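Side-chain contacts in gamma-glutamyl-gamma-aminobutyraldehyde dehydrogenase (Burkholderia cenocepacia, PDB 4LIH), which probably oxidises gamma-glutamyl-gamma-aminobutyraldehyde and related aldehydes to the corresponding carboxylic acids, using NAD(P)+ as the electron acceptor: residues Ser201-Leu206 against Ile351-Gln356; Asp320-Phe325 against Val393-Pro398; Leu361-Ala366 against Ala403-Phe408; Arg368-Leu373 against Pro398-Ala403. All coordinates share one frame; numbering follows the deposited sequence. Where two conformers were deposited one is given.

Interaction 1 (Ser201-Leu206 against Ile351-Gln356)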
# COMPACT_ATOMS: atom_id res chain seq x y z
N SER A 201 -22.04 -9.35 27.16
CA SER A 201 -22.21 -10.54 28.02
C SER A 201 -23.25 -10.22 29.08
O SER A 201 -23.28 -9.10 29.55
CB SER A 201 -20.86 -10.95 28.65
OG SER A 201 -21.03 -11.98 29.64
N GLU A 202 -24.12 -11.18 29.40
CA GLU A 202 -24.97 -11.07 30.57
C GLU A 202 -24.18 -10.77 31.86
O GLU A 202 -24.77 -10.20 32.79
CB GLU A 202 -25.83 -12.33 30.74
CG GLU A 202 -25.05 -13.58 31.10
CD GLU A 202 -24.45 -14.36 29.91
OE1 GLU A 202 -24.26 -13.87 28.71
OE2 GLU A 202 -24.11 -15.53 30.23
N LYS A 203 -22.89 -11.16 31.89
CA LYS A 203 -22.02 -10.86 33.00
C LYS A 203 -21.47 -9.42 33.01
O LYS A 203 -20.84 -9.02 33.99
CB LYS A 203 -20.85 -11.84 33.06
CG LYS A 203 -21.23 -13.29 33.25
CD LYS A 203 -20.03 -14.17 33.57
CE LYS A 203 -20.12 -15.58 32.94
NZ LYS A 203 -21.08 -16.46 33.64
N SER A 204 -21.69 -8.65 31.93
CA SER A 204 -21.17 -7.28 31.89
C SER A 204 -21.88 -6.39 30.87
O SER A 204 -21.30 -5.99 29.88
CB SER A 204 -19.69 -7.34 31.51
OG SER A 204 -19.51 -8.04 30.29
N PRO A 205 -23.15 -6.10 31.10
CA PRO A 205 -23.91 -5.33 30.17
C PRO A 205 -23.76 -3.81 30.26
O PRO A 205 -24.20 -3.13 29.33
CB PRO A 205 -25.34 -5.68 30.57
CG PRO A 205 -25.24 -5.81 32.04
CD PRO A 205 -24.00 -6.59 32.21
N LEU A 206 -23.29 -3.29 31.39
CA LEU A 206 -23.52 -1.86 31.71
C LEU A 206 -22.82 -0.80 30.82
O LEU A 206 -23.47 0.18 30.39
CB LEU A 206 -23.24 -1.55 33.20
CG LEU A 206 -24.05 -2.39 34.23
CD1 LEU A 206 -23.75 -1.99 35.66
CD2 LEU A 206 -25.52 -2.26 33.93
N ILE A 351 -12.80 -12.24 40.64
CA ILE A 351 -13.23 -13.17 39.58
C ILE A 351 -14.70 -12.95 39.27
O ILE A 351 -15.49 -12.61 40.15
CB ILE A 351 -12.96 -14.62 39.99
CG1 ILE A 351 -11.47 -14.78 40.34
CG2 ILE A 351 -13.41 -15.59 38.91
CD1 ILE A 351 -10.52 -14.50 39.16
N VAL A 352 -15.10 -13.12 38.01
CA VAL A 352 -16.38 -12.54 37.57
C VAL A 352 -17.62 -13.09 38.30
O VAL A 352 -18.54 -12.32 38.59
CB VAL A 352 -16.56 -12.65 36.06
CG1 VAL A 352 -16.91 -14.06 35.66
CG2 VAL A 352 -17.64 -11.67 35.59
N ASP A 353 -17.62 -14.38 38.62
CA ASP A 353 -18.69 -15.01 39.41
C ASP A 353 -18.25 -16.32 40.06
O ASP A 353 -17.13 -16.77 39.89
CB ASP A 353 -20.00 -15.18 38.60
CG ASP A 353 -19.85 -16.08 37.36
OD1 ASP A 353 -18.96 -16.94 37.26
OD2 ASP A 353 -20.70 -15.96 36.46
N GLY A 354 -19.14 -16.93 40.84
CA GLY A 354 -18.79 -18.16 41.58
C GLY A 354 -18.46 -19.30 40.65
O GLY A 354 -17.57 -20.10 40.93
N ILE A 355 -19.15 -19.40 39.53
CA ILE A 355 -18.89 -20.51 38.59
C ILE A 355 -17.46 -20.40 38.00
O ILE A 355 -16.74 -21.42 37.89
CB ILE A 355 -19.97 -20.59 37.48
CG1 ILE A 355 -21.27 -21.13 38.09
CG2 ILE A 355 -19.53 -21.47 36.32
CD1 ILE A 355 -22.46 -20.98 37.16
N GLN A 356 -17.04 -19.18 37.67
CA GLN A 356 -15.67 -18.98 37.20
C GLN A 356 -14.65 -19.25 38.29
O GLN A 356 -13.62 -19.89 38.05
CB GLN A 356 -15.48 -17.57 36.63
CG GLN A 356 -16.03 -17.44 35.23
CD GLN A 356 -15.55 -18.55 34.32
OE1 GLN A 356 -16.34 -19.13 33.54
NE2 GLN A 356 -14.25 -18.86 34.40
O HOH W 1 -18.95 -18.30 34.93
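K203 reaches over V352 to the carboxylate of D353, and its side chain can be followed atom by atom. CB starts loosely, 4.1 Å from V352 CG2. With CG set beside the backbone N (chi1 -61°), the chain heads across the valine, and CD settles over both methyls, 3.8 Å from V352 CG1. The chain then bends at its last two torsions. This bend brings CE past D353 OD2 and turns the ammonium onto it: K203 NZ donates to D353 OD2 at 2.9 Å in a salt bridge, on the syn side and 15° out of the carboxylate plane.

Water 1 links the same two groups by a second path, accepting from K203 NZ at 3.1 Å and donating to D353 OD1 at 2.7 Å. D353 OD1 also accepts from Q356 N at 3.0 Å, so the two carboxylate oxygens divide the work between lysine and helix. W175 flanks the lysine as well.

K203 sits in the type I turn S201-S204, where S201 OG accepts from K203 N, an ST turn, while D353 is the N-cap of helix 354-370. The contact is thus an N-capping aspartate with a lysine partner, joining the Rossmann-type coenzyme domain to the catalytic domain of the aldehyde dehydrogenase fold.

Interaction 2 (Asp320-Phe325 against Val393-Pro398)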
# COMPACT_ATOMS: atom_id res chain seq x y z
N ASP A 320 19.09 -22.92 33.24
CA ASP A 320 20.23 -22.20 33.74
C ASP A 320 19.81 -21.02 34.60
O ASP A 320 20.49 -20.68 35.55
CB ASP A 320 21.12 -21.68 32.58
CG ASP A 320 21.99 -22.77 31.95
OD1 ASP A 320 21.95 -23.93 32.39
OD2 ASP A 320 22.71 -22.45 30.99
N ILE A 321 18.69 -20.38 34.25
CA ILE A 321 18.21 -19.21 34.98
C ILE A 321 16.95 -19.49 35.79
O ILE A 321 16.41 -18.58 36.43
CB ILE A 321 17.96 -18.01 34.04
CG1 ILE A 321 16.95 -18.35 32.93
CG2 ILE A 321 19.28 -17.54 33.43
CD1 ILE A 321 16.32 -17.11 32.32
N LYS A 322 16.50 -20.73 35.81
CA LYS A 322 15.17 -21.06 36.40
C LYS A 322 15.03 -20.72 37.89
O LYS A 322 14.02 -20.14 38.30
CB LYS A 322 14.78 -22.52 36.14
CG LYS A 322 13.38 -22.84 36.68
CD LYS A 322 12.87 -24.24 36.38
CE LYS A 322 13.65 -25.32 37.12
NZ LYS A 322 13.11 -25.64 38.46
N ASP A 323 16.02 -21.08 38.69
CA ASP A 323 15.94 -20.85 40.15
C ASP A 323 15.81 -19.36 40.47
O ASP A 323 14.92 -18.95 41.20
CB ASP A 323 17.19 -21.35 40.89
CG ASP A 323 17.26 -22.86 41.01
OD1 ASP A 323 16.25 -23.56 40.74
OD2 ASP A 323 18.34 -23.35 41.42
N ALA A 324 16.71 -18.57 39.91
CA ALA A 324 16.71 -17.12 40.11
C ALA A 324 15.45 -16.47 39.55
O ALA A 324 14.96 -15.50 40.12
CB ALA A 324 17.93 -16.50 39.46
N PHE A 325 14.97 -16.98 38.41
CA PHE A 325 13.83 -16.40 37.76
C PHE A 325 12.56 -16.64 38.58
O PHE A 325 11.80 -15.70 38.79
CB PHE A 325 13.64 -16.95 36.34
CG PHE A 325 12.73 -16.10 35.50
CD1 PHE A 325 13.21 -14.93 34.92
CD2 PHE A 325 11.40 -16.40 35.38
CE1 PHE A 325 12.38 -14.12 34.17
CE2 PHE A 325 10.57 -15.60 34.62
CZ PHE A 325 11.05 -14.47 34.03
N VAL A 393 1.15 -19.97 41.13
CA VAL A 393 2.16 -20.47 40.22
C VAL A 393 2.44 -21.92 40.53
O VAL A 393 2.63 -22.26 41.69
CB VAL A 393 3.48 -19.66 40.38
CG1 VAL A 393 4.54 -20.14 39.42
CG2 VAL A 393 3.23 -18.17 40.16
N PHE A 394 2.45 -22.75 39.49
CA PHE A 394 2.97 -24.12 39.54
C PHE A 394 4.16 -24.36 38.61
O PHE A 394 4.28 -23.77 37.53
CB PHE A 394 1.92 -25.11 39.07
CG PHE A 394 0.75 -25.24 40.01
CD1 PHE A 394 0.84 -26.09 41.10
CD2 PHE A 394 -0.41 -24.53 39.80
CE1 PHE A 394 -0.24 -26.24 41.95
CE2 PHE A 394 -1.49 -24.65 40.67
CZ PHE A 394 -1.40 -25.50 41.75
N GLU A 395 5.00 -25.30 39.02
CA GLU A 395 6.06 -25.83 38.13
C GLU A 395 5.53 -27.15 37.60
O GLU A 395 5.18 -28.02 38.38
CB GLU A 395 7.38 -25.98 38.90
CG GLU A 395 8.52 -26.34 37.99
CD GLU A 395 9.87 -26.28 38.64
OE1 GLU A 395 9.98 -25.87 39.81
OE2 GLU A 395 10.81 -26.68 37.95
N VAL A 396 5.42 -27.28 36.29
CA VAL A 396 4.80 -28.49 35.68
C VAL A 396 5.57 -28.91 34.47
O VAL A 396 6.39 -28.13 33.91
CB VAL A 396 3.29 -28.29 35.25
CG1 VAL A 396 2.34 -28.28 36.47
CG2 VAL A 396 3.08 -27.04 34.40
N LYS A 397 5.34 -30.15 34.06
CA LYS A 397 5.73 -30.62 32.75
C LYS A 397 4.80 -30.03 31.69
O LYS A 397 3.65 -29.65 31.96
CB LYS A 397 5.60 -32.15 32.67
CG LYS A 397 6.53 -32.98 33.52
CD LYS A 397 6.19 -34.43 33.20
CE LYS A 397 6.95 -35.44 34.03
NZ LYS A 397 6.43 -36.76 33.59
N PRO A 398 5.27 -30.00 30.45
CA PRO A 398 4.45 -29.35 29.45
C PRO A 398 3.18 -30.06 29.06
O PRO A 398 2.32 -29.43 28.46
CB PRO A 398 5.39 -29.20 28.27
CG PRO A 398 6.46 -30.18 28.48
CD PRO A 398 6.61 -30.31 29.96
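K322 and E395 both hold CG anti to the backbone N (chi1 -177° and -173°), which sends each side chain straight out toward the other from opposite directions. Beyond CG they differ. E395 stays extended, carrying its carboxylate well away from strand 388-395. K322 is stretched as far as CD, then bends at chi3 and chi4, so that its end folds into a hook whose tip turns onto the glutamate.

The bond itself is short and one-sided: K322 NZ donates to E395 OE2 at 2.6 Å, while the same nitrogen is 3.4 Å from OE1. OE2 is approached on its syn side, but the ammonium stands 26° out of the carboxylate plane. K322 CE follows the nitrogen in, 3.3 Å from E395 OE2. No apolar contact across the two segments backs this pair, whose backbones stay far apart, with 10.4 Å between the CA atoms of K322 and E395.

Other neighbours support both ends. The lysine lies on V317 and V416, residues of adjacent strands of the sheet beneath helix 319-333, and E395 OE1 forms a salt bridge with R372 NH2.

E395 is therefore shared between two cations, one at each oxygen. Such a setting would be expected to favour its ionised form, and it makes this surface contact a charge-paired tie from a helix to the end of strand 388-395 in the catalytic-domain sheet.

Interaction 3 (Leu361-Ala366 against Ala403-Phe408)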
# COMPACT_ATOMS: atom_id res chain seq x y z
N LEU A 361 -10.55 -22.78 40.73
CA LEU A 361 -10.13 -23.59 41.87
C LEU A 361 -9.99 -25.07 41.46
O LEU A 361 -9.14 -25.77 41.98
CB LEU A 361 -11.07 -23.39 43.06
CG LEU A 361 -11.12 -21.94 43.59
CD1 LEU A 361 -12.32 -21.70 44.51
CD2 LEU A 361 -9.80 -21.50 44.23
N GLY A 362 -10.80 -25.53 40.50
CA GLY A 362 -10.70 -26.90 40.02
C GLY A 362 -9.40 -27.17 39.30
O GLY A 362 -8.80 -28.24 39.44
N TYR A 363 -8.93 -26.19 38.53
CA TYR A 363 -7.61 -26.32 37.92
C TYR A 363 -6.49 -26.28 38.96
O TYR A 363 -5.52 -27.04 38.88
CB TYR A 363 -7.42 -25.29 36.84
CG TYR A 363 -8.11 -25.63 35.55
CD1 TYR A 363 -7.61 -26.61 34.72
CD2 TYR A 363 -9.24 -24.93 35.14
CE1 TYR A 363 -8.23 -26.92 33.53
CE2 TYR A 363 -9.86 -25.23 33.94
CZ TYR A 363 -9.33 -26.21 33.12
OH TYR A 363 -9.90 -26.53 31.91
N ILE A 364 -6.63 -25.42 39.97
CA ILE A 364 -5.64 -25.33 41.05
C ILE A 364 -5.51 -26.71 41.75
O ILE A 364 -4.40 -27.19 42.06
CB ILE A 364 -5.98 -24.17 42.01
CG1 ILE A 364 -5.78 -22.84 41.26
CG2 ILE A 364 -5.17 -24.20 43.29
CD1 ILE A 364 -6.18 -21.58 42.00
N GLU A 365 -6.65 -27.36 41.94
CA GLU A 365 -6.66 -28.73 42.52
C GLU A 365 -5.90 -29.72 41.62
O GLU A 365 -5.01 -30.46 42.09
CB GLU A 365 -8.11 -29.18 42.83
CG GLU A 365 -8.34 -30.68 43.09
CD GLU A 365 -9.83 -31.05 43.20
OE1 GLU A 365 -10.66 -30.17 43.55
OE2 GLU A 365 -10.20 -32.20 42.90
N ALA A 366 -6.20 -29.73 40.31
CA ALA A 366 -5.43 -30.56 39.39
C ALA A 366 -3.97 -30.21 39.47
O ALA A 366 -3.17 -31.09 39.43
CB ALA A 366 -5.88 -30.47 37.95
N ALA A 403 -1.16 -27.05 32.06
CA ALA A 403 -0.32 -26.53 30.99
C ALA A 403 -1.04 -26.60 29.65
O ALA A 403 -0.74 -25.83 28.73
CB ALA A 403 1.00 -27.27 30.93
N ARG A 404 -1.98 -27.51 29.52
CA ARG A 404 -2.64 -27.69 28.21
C ARG A 404 -3.91 -26.88 28.04
O ARG A 404 -4.19 -26.34 26.95
CB ARG A 404 -2.88 -29.18 28.00
N GLU A 405 -4.72 -26.82 29.08
CA GLU A 405 -6.05 -26.29 29.01
C GLU A 405 -6.09 -24.85 29.46
O GLU A 405 -5.43 -24.49 30.45
CB GLU A 405 -6.98 -27.12 29.91
CG GLU A 405 -7.18 -28.52 29.35
CD GLU A 405 -8.18 -29.38 30.11
OE1 GLU A 405 -9.00 -28.84 30.88
OE2 GLU A 405 -8.14 -30.61 29.95
N GLU A 406 -6.86 -24.04 28.73
CA GLU A 406 -7.14 -22.65 29.16
C GLU A 406 -7.92 -22.61 30.45
O GLU A 406 -8.99 -23.21 30.58
CB GLU A 406 -7.87 -21.82 28.09
CG GLU A 406 -8.01 -20.33 28.46
CD GLU A 406 -8.64 -19.50 27.35
OE1 GLU A 406 -9.72 -19.92 26.89
OE2 GLU A 406 -8.06 -18.44 26.98
N ILE A 407 -7.39 -21.88 31.42
CA ILE A 407 -7.96 -21.80 32.74
C ILE A 407 -8.79 -20.53 32.87
O ILE A 407 -9.84 -20.53 33.52
CB ILE A 407 -6.86 -21.78 33.81
CG1 ILE A 407 -6.05 -23.07 33.76
CG2 ILE A 407 -7.50 -21.59 35.18
CD1 ILE A 407 -4.73 -22.98 34.47
N PHE A 408 -8.29 -19.45 32.27
CA PHE A 408 -8.91 -18.14 32.31
C PHE A 408 -8.95 -17.58 33.71
O PHE A 408 -9.95 -17.03 34.15
CB PHE A 408 -10.31 -18.17 31.65
CG PHE A 408 -10.60 -16.95 30.83
CD1 PHE A 408 -9.90 -16.70 29.68
CD2 PHE A 408 -11.62 -16.08 31.18
CE1 PHE A 408 -10.17 -15.59 28.89
CE2 PHE A 408 -11.89 -14.97 30.42
CZ PHE A 408 -11.15 -14.70 29.27
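Y363 on helix 354-370 lays its ring against the chain that leaves helix 401-404, and the residues of that chain meet it in turn.

E405, the first to depart from helical geometry, comes to the hydroxyl end. Its CB is 3.6 Å from Y363 OH, and CG, turned beside the backbone N (chi1 -68°), takes the carboxylate round to the phenol. Y363 OH donates to E405 OE1 at 2.7 Å, and the oxygen receives it on its anti lone pair, away from OE2. OE1 lies at the ring edge and in its plane, whereas the carboxylate stands nearly upright to the ring, the two planes 89° apart.

E406 turns its side chain away, where OE2 accepts from the backbone N of G277; its side chain is about 10 Å from that of E274, the predicted active-site residue.

I407 returns to the ring, this time over a face. CG1 is 4.0 Å from the centroid of the Y363 ring, 19° off the normal, a CH-pi contact shifted toward the rim, and CG2 rests against Y363 CD2 at 3.8 Å.

The tyrosine is thus held in two chemically different ways, by aliphatic carbon over one face and by a charged acceptor at its hydroxyl. The hydrogen bond would moderate the charge on E405 OE1 and limit how the phenol hydroxyl can turn, fixing the ring beside a loop that in relatives borders the coenzyme site.

Interaction 4 (Arg368-Leu373 against Pro398-Ala403)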
# COMPACT_ATOMS: atom_id res chain seq x y z
N ARG A 368 -2.16 -29.04 41.96
CA ARG A 368 -1.56 -29.54 43.20
C ARG A 368 -1.14 -30.98 43.05
O ARG A 368 -0.15 -31.39 43.63
CB ARG A 368 -2.51 -29.44 44.38
CG ARG A 368 -2.72 -28.05 44.92
CD ARG A 368 -3.65 -28.13 46.12
NE ARG A 368 -4.18 -26.81 46.41
CZ ARG A 368 -3.60 -25.92 47.18
NH1 ARG A 368 -2.45 -26.20 47.80
NH2 ARG A 368 -4.18 -24.74 47.33
N GLY A 369 -1.90 -31.75 42.30
CA GLY A 369 -1.57 -33.16 42.08
C GLY A 369 -0.45 -33.42 41.08
O GLY A 369 0.33 -34.38 41.23
N GLU A 370 -0.35 -32.57 40.05
CA GLU A 370 0.53 -32.84 38.90
C GLU A 370 1.76 -31.97 38.84
O GLU A 370 2.61 -32.21 38.03
CB GLU A 370 -0.26 -32.74 37.57
CG GLU A 370 -0.70 -31.35 37.18
CD GLU A 370 -1.66 -31.32 35.98
OE1 GLU A 370 -1.85 -32.34 35.24
OE2 GLU A 370 -2.22 -30.24 35.77
N GLY A 371 1.89 -31.01 39.73
CA GLY A 371 2.99 -30.10 39.73
C GLY A 371 3.40 -29.66 41.12
O GLY A 371 2.77 -30.04 42.13
N ARG A 372 4.46 -28.85 41.15
CA ARG A 372 4.89 -28.21 42.39
C ARG A 372 4.25 -26.83 42.58
O ARG A 372 4.43 -25.96 41.75
CB ARG A 372 6.41 -28.05 42.39
CG ARG A 372 6.93 -27.49 43.71
CD ARG A 372 8.45 -27.48 43.74
NE ARG A 372 9.04 -26.56 42.76
CZ ARG A 372 9.46 -25.30 42.99
NH1 ARG A 372 9.35 -24.73 44.19
NH2 ARG A 372 9.99 -24.60 41.99
N LEU A 373 3.53 -26.63 43.69
CA LEU A 373 2.95 -25.31 44.00
C LEU A 373 4.05 -24.36 44.45
O LEU A 373 4.73 -24.61 45.47
CB LEU A 373 1.88 -25.41 45.09
CG LEU A 373 1.19 -24.09 45.49
CD1 LEU A 373 0.32 -23.49 44.38
CD2 LEU A 373 0.34 -24.33 46.73
N PRO A 398 5.27 -30.00 30.45
CA PRO A 398 4.45 -29.35 29.45
C PRO A 398 3.18 -30.06 29.06
O PRO A 398 2.32 -29.43 28.46
CB PRO A 398 5.39 -29.20 28.27
CG PRO A 398 6.46 -30.18 28.48
CD PRO A 398 6.61 -30.31 29.96
N ASP A 399 3.05 -31.35 29.39
CA ASP A 399 1.82 -32.12 29.10
C ASP A 399 0.83 -32.16 30.26
O ASP A 399 -0.19 -32.82 30.16
CB ASP A 399 2.16 -33.55 28.65
CG ASP A 399 3.13 -34.27 29.59
OD1 ASP A 399 3.31 -33.82 30.75
OD2 ASP A 399 3.72 -35.30 29.17
N ALA A 400 1.08 -31.41 31.34
CA ALA A 400 0.18 -31.35 32.51
C ALA A 400 -1.14 -30.75 32.07
O ALA A 400 -1.18 -29.96 31.14
CB ALA A 400 0.78 -30.51 33.63
N LYS A 401 -2.21 -31.15 32.74
CA LYS A 401 -3.53 -30.58 32.46
C LYS A 401 -3.52 -29.06 32.50
O LYS A 401 -4.02 -28.43 31.55
CB LYS A 401 -4.59 -31.11 33.44
CG LYS A 401 -6.02 -30.77 33.04
CD LYS A 401 -7.00 -31.32 34.05
CE LYS A 401 -8.42 -31.16 33.57
NZ LYS A 401 -9.38 -31.85 34.47
N ILE A 402 -2.96 -28.46 33.57
CA ILE A 402 -3.00 -26.98 33.68
C ILE A 402 -2.08 -26.30 32.64
O ILE A 402 -2.21 -25.10 32.40
CB ILE A 402 -2.64 -26.45 35.07
CG1 ILE A 402 -1.23 -26.91 35.53
CG2 ILE A 402 -3.68 -26.88 36.09
CD1 ILE A 402 -0.67 -26.04 36.63
N ALA A 403 -1.16 -27.05 32.06
CA ALA A 403 -0.32 -26.53 30.99
C ALA A 403 -1.04 -26.60 29.65
O ALA A 403 -0.74 -25.83 28.73
CB ALA A 403 1.00 -27.27 30.93
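E370, the last residue of helix 354-370, puts its carboxylate against the start of helix 401-404. Its CG lies between the backbone N and the carbonyl carbon; from there the chain runs extended, projecting the acid off the helix end and toward A400, K401 and I402.

On the way it passes A400, the N-cap residue: E370 CG and then CD pass over the methyl, with CD 3.5 Å from A400 CB. The two oxygens next meet two successive amides. K401 N donates to E370 OE1 at 2.8 Å, and I402 N donates to E370 OE2 at 2.9 Å, the second bond being the straighter (163° against 151°). Both are received on the syn side, yet neither N-H lies in the carboxylate plane; both are clearly tilted out of it, the one from K401 rather more. K401 itself crosses the glutamate at about a right angle, touching with CB before the rest of its chain leads away. The I402 side chain also lies against the second oxygen, CG1 being 3.5 Å from E370 OE2.

G371 then leaves the helical conformation, and the chain passes into strand 372-375.

Amides in the first turn of a helix have no earlier carbonyl of that helix to bind, and an alanine N-cap has no polar side chain to offer. E370 meets this need from the end of the preceding helix, some thirty residues earlier, accepting two successive N-H groups, one with each carboxylate oxygen; its negative charge should also be favoured by the positive end of the short helix.

In the fold
Interactions 2, 3 and 4 cluster on one side of the chain's centre, with centres 9 to 17 Å apart, while interaction 1 lies 19 Å from interaction 3 and farther from the others. Helix 354-370 strings 1, 3 and 4 together: its start faces the coenzyme domain, its middle and end face helix 401-404. Interactions 3 and 4 share A403, and Y363 O packs on I402 CG2. Interaction 2 joins in through the R372-E395 salt bridge between neighbouring strands 372-375 and 388-395. In sequence, interaction 1 closes before 3 and 4 open, 4 lies between the segments of 3, and 2 crosses all three, so helix 354-370, both strands and helix 401-404 form one connected part of the catalytic domain.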